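Long-range contacts in oligopeptide ABC transporter, periplasmic oligopeptide-binding protein, putative (Thermotoga maritima MSB8, PDB 5IPW), which probably binds peptides in the periplasm and hands them to an ABC transporter for uptake across the inner membrane: residues Ile132-Asn137 / Ala190-Leu195; Tyr111-Arg116 / Gly176-Lys181. One frame throughout, in Å; residues are numbered along the deposited sequence.

Contact 1. Residues Ile132-Asn137 / Ala190-Leu195; sequences IVFWVN and APAHYL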
# COMPACT_ATOMS: atom_id res chain seq x y z
N ILE A 132 -23.74 4.39 4.74
CA ILE A 132 -22.91 3.32 4.22
C ILE A 132 -23.73 2.50 3.24
O ILE A 132 -23.25 2.20 2.14
CB ILE A 132 -22.38 2.41 5.34
CG1 ILE A 132 -21.49 3.24 6.28
CG2 ILE A 132 -21.60 1.24 4.75
CD1 ILE A 132 -21.02 2.51 7.52
N VAL A 133 -24.96 2.16 3.61
CA VAL A 133 -25.84 1.38 2.74
C VAL A 133 -26.07 2.14 1.44
O VAL A 133 -25.96 1.59 0.34
CB VAL A 133 -27.19 1.07 3.41
CG1 VAL A 133 -28.14 0.41 2.43
CG2 VAL A 133 -27.00 0.18 4.63
N PHE A 134 -26.41 3.41 1.57
CA PHE A 134 -26.57 4.27 0.42
C PHE A 134 -25.36 4.16 -0.51
O PHE A 134 -25.50 4.00 -1.72
CB PHE A 134 -26.74 5.72 0.86
CG PHE A 134 -26.72 6.69 -0.27
CD1 PHE A 134 -27.80 6.78 -1.13
CD2 PHE A 134 -25.62 7.50 -0.49
CE1 PHE A 134 -27.78 7.67 -2.19
CE2 PHE A 134 -25.60 8.40 -1.54
CZ PHE A 134 -26.69 8.48 -2.39
N TRP A 135 -24.17 4.24 0.08
CA TRP A 135 -22.95 4.15 -0.69
C TRP A 135 -22.79 2.79 -1.40
O TRP A 135 -22.54 2.76 -2.60
CB TRP A 135 -21.74 4.43 0.19
CG TRP A 135 -20.44 4.25 -0.51
CD1 TRP A 135 -19.92 5.06 -1.47
CD2 TRP A 135 -19.50 3.20 -0.31
NE1 TRP A 135 -18.70 4.58 -1.88
CE2 TRP A 135 -18.42 3.44 -1.18
CE3 TRP A 135 -19.46 2.09 0.53
CZ2 TRP A 135 -17.31 2.59 -1.25
CZ3 TRP A 135 -18.36 1.24 0.46
CH2 TRP A 135 -17.30 1.49 -0.42
N VAL A 136 -22.95 1.68 -0.67
CA VAL A 136 -22.67 0.38 -1.30
C VAL A 136 -23.72 0.03 -2.35
O VAL A 136 -23.38 -0.47 -3.42
CB VAL A 136 -22.43 -0.82 -0.33
CG1 VAL A 136 -22.06 -0.38 1.08
CG2 VAL A 136 -23.60 -1.79 -0.29
N ASN A 137 -24.99 0.31 -2.07
CA ASN A 137 -26.07 -0.08 -2.99
C ASN A 137 -26.26 0.89 -4.15
O ASN A 137 -26.34 0.47 -5.30
CB ASN A 137 -27.40 -0.23 -2.25
CG ASN A 137 -27.41 -1.42 -1.30
OD1 ASN A 137 -26.63 -2.36 -1.44
ND2 ASN A 137 -28.29 -1.36 -0.31
N ALA A 190 -21.16 7.68 2.03
CA ALA A 190 -21.32 9.01 1.45
C ALA A 190 -22.61 9.65 1.96
O ALA A 190 -23.52 8.95 2.40
CB ALA A 190 -21.32 8.92 -0.07
N PRO A 191 -22.70 10.98 1.90
CA PRO A 191 -23.81 11.71 2.54
C PRO A 191 -25.11 11.67 1.74
O PRO A 191 -25.36 12.54 0.90
CB PRO A 191 -23.27 13.13 2.65
CG PRO A 191 -22.33 13.26 1.50
CD PRO A 191 -21.70 11.90 1.33
N ALA A 192 -25.94 10.67 2.02
CA ALA A 192 -27.21 10.50 1.34
C ALA A 192 -28.09 11.74 1.43
O ALA A 192 -28.77 12.10 0.47
CB ALA A 192 -27.95 9.31 1.91
N HIS A 193 -28.07 12.42 2.57
CA HIS A 193 -28.91 13.60 2.76
C HIS A 193 -28.60 14.71 1.75
O HIS A 193 -29.47 15.50 1.40
CB HIS A 193 -28.80 14.13 4.20
CG HIS A 193 -27.53 14.86 4.48
ND1 HIS A 193 -26.34 14.21 4.75
CD2 HIS A 193 -27.26 16.18 4.55
CE1 HIS A 193 -25.39 15.10 4.97
NE2 HIS A 193 -25.92 16.31 4.86
N TYR A 194 -27.34 14.75 1.30
CA TYR A 194 -26.90 15.71 0.29
C TYR A 194 -27.03 15.16 -1.12
O TYR A 194 -27.42 15.90 -2.02
CB TYR A 194 -25.44 16.12 0.53
CG TYR A 194 -24.89 17.05 -0.53
CD1 TYR A 194 -25.25 18.40 -0.58
CD2 TYR A 194 -23.99 16.59 -1.49
CE1 TYR A 194 -24.74 19.25 -1.55
CE2 TYR A 194 -23.47 17.43 -2.47
CZ TYR A 194 -23.86 18.75 -2.50
OH TYR A 194 -23.34 19.58 -3.47
N LEU A 195 -26.68 13.90 -1.33
CA LEU A 195 -26.54 13.35 -2.68
C LEU A 195 -27.82 12.82 -3.34
O LEU A 195 -27.91 12.78 -4.57
CB LEU A 195 -25.48 12.24 -2.69
CG LEU A 195 -24.05 12.75 -2.56
CD1 LEU A 195 -23.10 11.59 -2.36
CD2 LEU A 195 -23.64 13.57 -3.77
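Phe134 lays one face of its ring under the methyl group of Ala192, a CH-pi contact in which CB sits 3.9 Å from the ring centroid, displaced toward the rim. The methyl comes nearest at the ring's root, Ala192 CB to Phe134 CG being 3.6 Å. Phe134 CG is anti to the backbone N (chi1 172°), on the side facing the short helix 192-195. At the ring's outer end CZ meets Leu195 CB at 4.0 Å, the two side chains crossing at about a right angle. Here a two-lobed binding protein of the family 5 solute-binding type packs helix 129-140 against the start of helix 192-195 and the residues leading into it. Alanine suits both places: Ala192 offers a methyl small enough to sit on the ring face, and Ala190 lets the backbones come close, Trp135 CB lying 3.8 Å from Ala190 N. Asp131, one turn back from Trp135, adds a polar tie by accepting a hydrogen bond from Ala192 N through OD1. An alanine in place of Phe134 would probably open a gap beneath Ala192 and leave Leu195 CB without the Phe134 ring. Pro191 occupies the N-cap position, and its O accepts from both Tyr194 N and Leu195 N.

Contact 2. Residues Tyr111-Arg116 / Gly176-Lys181; sequences YIFHLR and GLFLLK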
# COMPACT_ATOMS: atom_id res chain seq x y z
N TYR A 111 -19.96 -9.56 8.51
CA TYR A 111 -19.22 -8.61 9.34
C TYR A 111 -20.17 -7.55 9.85
O TYR A 111 -20.95 -6.98 9.09
CB TYR A 111 -18.11 -7.94 8.52
CG TYR A 111 -17.10 -8.91 7.96
CD1 TYR A 111 -17.28 -9.50 6.72
CD2 TYR A 111 -15.96 -9.24 8.68
CE1 TYR A 111 -16.36 -10.38 6.20
CE2 TYR A 111 -15.02 -10.12 8.18
CZ TYR A 111 -15.22 -10.70 6.94
OH TYR A 111 -14.30 -11.57 6.42
N ILE A 112 -20.12 -7.30 11.16
CA ILE A 112 -20.88 -6.22 11.78
C ILE A 112 -19.91 -5.13 12.20
O ILE A 112 -18.91 -5.41 12.85
CB ILE A 112 -21.68 -6.70 13.01
CG1 ILE A 112 -23.00 -7.36 12.59
CG2 ILE A 112 -22.03 -5.53 13.93
CD1 ILE A 112 -22.85 -8.67 11.84
N PHE A 113 -20.21 -3.89 11.84
CA PHE A 113 -19.46 -2.73 12.31
C PHE A 113 -20.34 -1.87 13.19
O PHE A 113 -21.46 -1.52 12.81
CB PHE A 113 -18.93 -1.90 11.14
CG PHE A 113 -17.83 -2.56 10.37
CD1 PHE A 113 -16.52 -2.46 10.79
CD2 PHE A 113 -18.11 -3.28 9.22
CE1 PHE A 113 -15.50 -3.08 10.09
CE2 PHE A 113 -17.10 -3.90 8.51
CZ PHE A 113 -15.79 -3.80 8.94
N HIS A 114 -19.83 -1.53 14.37
CA HIS A 114 -20.55 -0.74 15.35
C HIS A 114 -20.08 0.71 15.29
O HIS A 114 -18.93 1.01 15.58
CB HIS A 114 -20.34 -1.30 16.75
CG HIS A 114 -20.83 -2.70 16.90
ND1 HIS A 114 -22.12 -3.00 17.28
CD2 HIS A 114 -20.20 -3.89 16.72
CE1 HIS A 114 -22.26 -4.32 17.32
NE2 HIS A 114 -21.11 -4.87 16.99
N LEU A 115 -21.00 1.59 14.91
CA LEU A 115 -20.68 2.98 14.68
C LEU A 115 -20.82 3.79 15.95
O LEU A 115 -21.28 3.27 16.98
CB LEU A 115 -21.60 3.55 13.60
CG LEU A 115 -21.65 2.77 12.28
CD1 LEU A 115 -22.49 3.52 11.26
CD2 LEU A 115 -20.25 2.51 11.74
N ARG A 116 -20.45 5.06 15.87
CA ARG A 116 -20.37 5.93 17.03
C ARG A 116 -21.56 6.86 16.93
O ARG A 116 -21.70 7.62 15.97
CB ARG A 116 -19.04 6.68 17.04
CG ARG A 116 -17.89 5.88 16.43
CD ARG A 116 -16.57 6.64 16.32
NE ARG A 116 -15.89 6.55 17.60
CZ ARG A 116 -14.84 5.79 17.87
NH1 ARG A 116 -14.24 5.04 16.96
NH2 ARG A 116 -14.37 5.81 19.10
N GLY A 176 -12.58 -13.94 4.28
CA GLY A 176 -11.69 -13.38 5.30
C GLY A 176 -10.89 -12.18 4.84
O GLY A 176 -10.52 -11.34 5.64
N LEU A 177 -10.63 -12.10 3.53
CA LEU A 177 -9.86 -11.01 2.96
C LEU A 177 -10.50 -9.64 3.13
O LEU A 177 -9.82 -8.63 3.02
CB LEU A 177 -9.62 -11.25 1.46
CG LEU A 177 -8.73 -12.43 1.07
CD1 LEU A 177 -8.58 -12.49 -0.45
CD2 LEU A 177 -7.37 -12.36 1.76
N PHE A 178 -11.80 -9.62 3.38
CA PHE A 178 -12.53 -8.36 3.49
C PHE A 178 -11.95 -7.42 4.54
O PHE A 178 -11.93 -6.21 4.34
CB PHE A 178 -14.00 -8.61 3.81
CG PHE A 178 -14.81 -7.36 3.96
CD1 PHE A 178 -14.98 -6.50 2.89
CD2 PHE A 178 -15.38 -7.02 5.19
CE1 PHE A 178 -15.72 -5.34 3.03
CE2 PHE A 178 -16.11 -5.87 5.33
CZ PHE A 178 -16.29 -5.02 4.25
N LEU A 179 -11.47 -7.98 5.65
CA LEU A 179 -10.87 -7.16 6.70
C LEU A 179 -9.71 -6.32 6.18
O LEU A 179 -9.48 -5.22 6.67
CB LEU A 179 -10.38 -8.02 7.86
CG LEU A 179 -11.45 -8.59 8.79
CD1 LEU A 179 -10.77 -9.40 9.89
CD2 LEU A 179 -12.33 -7.51 9.40
N LEU A 180 -8.98 -6.83 5.19
CA LEU A 180 -7.87 -6.09 4.58
C LEU A 180 -8.33 -5.04 3.57
O LEU A 180 -7.53 -4.21 3.14
CB LEU A 180 -6.89 -7.06 3.92
CG LEU A 180 -5.90 -7.74 4.87
CD1 LEU A 180 -6.56 -8.41 6.07
CD2 LEU A 180 -5.10 -8.75 4.07
N LYS A 181 -9.60 -5.08 3.19
CA LYS A 181 -10.16 -4.10 2.27
C LYS A 181 -10.56 -2.84 3.01
O LYS A 181 -10.44 -1.74 2.47
CB LYS A 181 -11.38 -4.68 1.57
CG LYS A 181 -11.11 -5.95 0.78
CD LYS A 181 -10.78 -5.65 -0.67
CE LYS A 181 -10.22 -6.88 -1.38
NZ LYS A 181 -8.83 -7.16 -0.94
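Tyr111 and Phe178 press their rings together obliquely, centroids 5.0 Å apart and planes at 48°. The bump is one corner of the Phe178 ring: its CD2 stands over a face of the tyrosine ring, displaced toward the rim, and comes within 3.5 Å of Tyr111 CD1. Phe178 CB adds to the same overlap, 3.8 Å from Tyr111 CE1, as the two side chains slide past each other in opposite directions. Phe178 CG is anti to its backbone N (chi1 179°), on the side facing strand 110-115, where Tyr111 and Phe113, two residues apart, both point to this side. The CD2-CE2 side of the Phe178 ring fits into the hollow between them. CE2 lies near the plane of the Phe113 ring at its edge, 3.9 Å from Phe113 CE2, and the two side chains cross obliquely. Leu179 fills a second place beside the tyrosine: its branch point CG and methyl CD2 each approach Tyr111 CE2 at 3.9 Å, a compact branched group suited to the flank of a broad ring. At the far end of that ring, the hydroxyl lies against the backbone of Gly176. The segment 176-181 curls within the loop after strand 166-171, so the contact covers part of an antiparallel sheet with that loop. Phe169, Phe171 and Phe187 also meet the Phe178 ring, extending the aromatic cluster. No hydrogen bond joins the two segments; carbon surfaces hold them together. Tyrosine is the residue that serves both needs here, since its ring packs among apolar groups while its buried hydroxyl is hydrogen-bonded to Tyr175 O, which is likely to limit how far the ring can shift.

Overall arrangement
Contacts 1 and 2 lie with their centres 18 Å apart, on the same side of the chain's centre, both within the part of the chain that belongs to the family 5 solute-binding proteins. Their segments alternate along the chain: 111-116, 132-137, 176-181, then 190-195. Strand 110-115 is followed by helix 129-140, and the two contacts touch directly where Ile132 CD1 packs against Leu115 CD1 at 4.1 Å. Phe187, in the loop between the later segments, links them again, its ring meeting both Trp135 and Phe178 edge-to-face. One continuous loop after strand 166-171 therefore packs first on the sheet and then on the helix, tying sheet, helix and loop into a single unit of this probable peptide-binding protein.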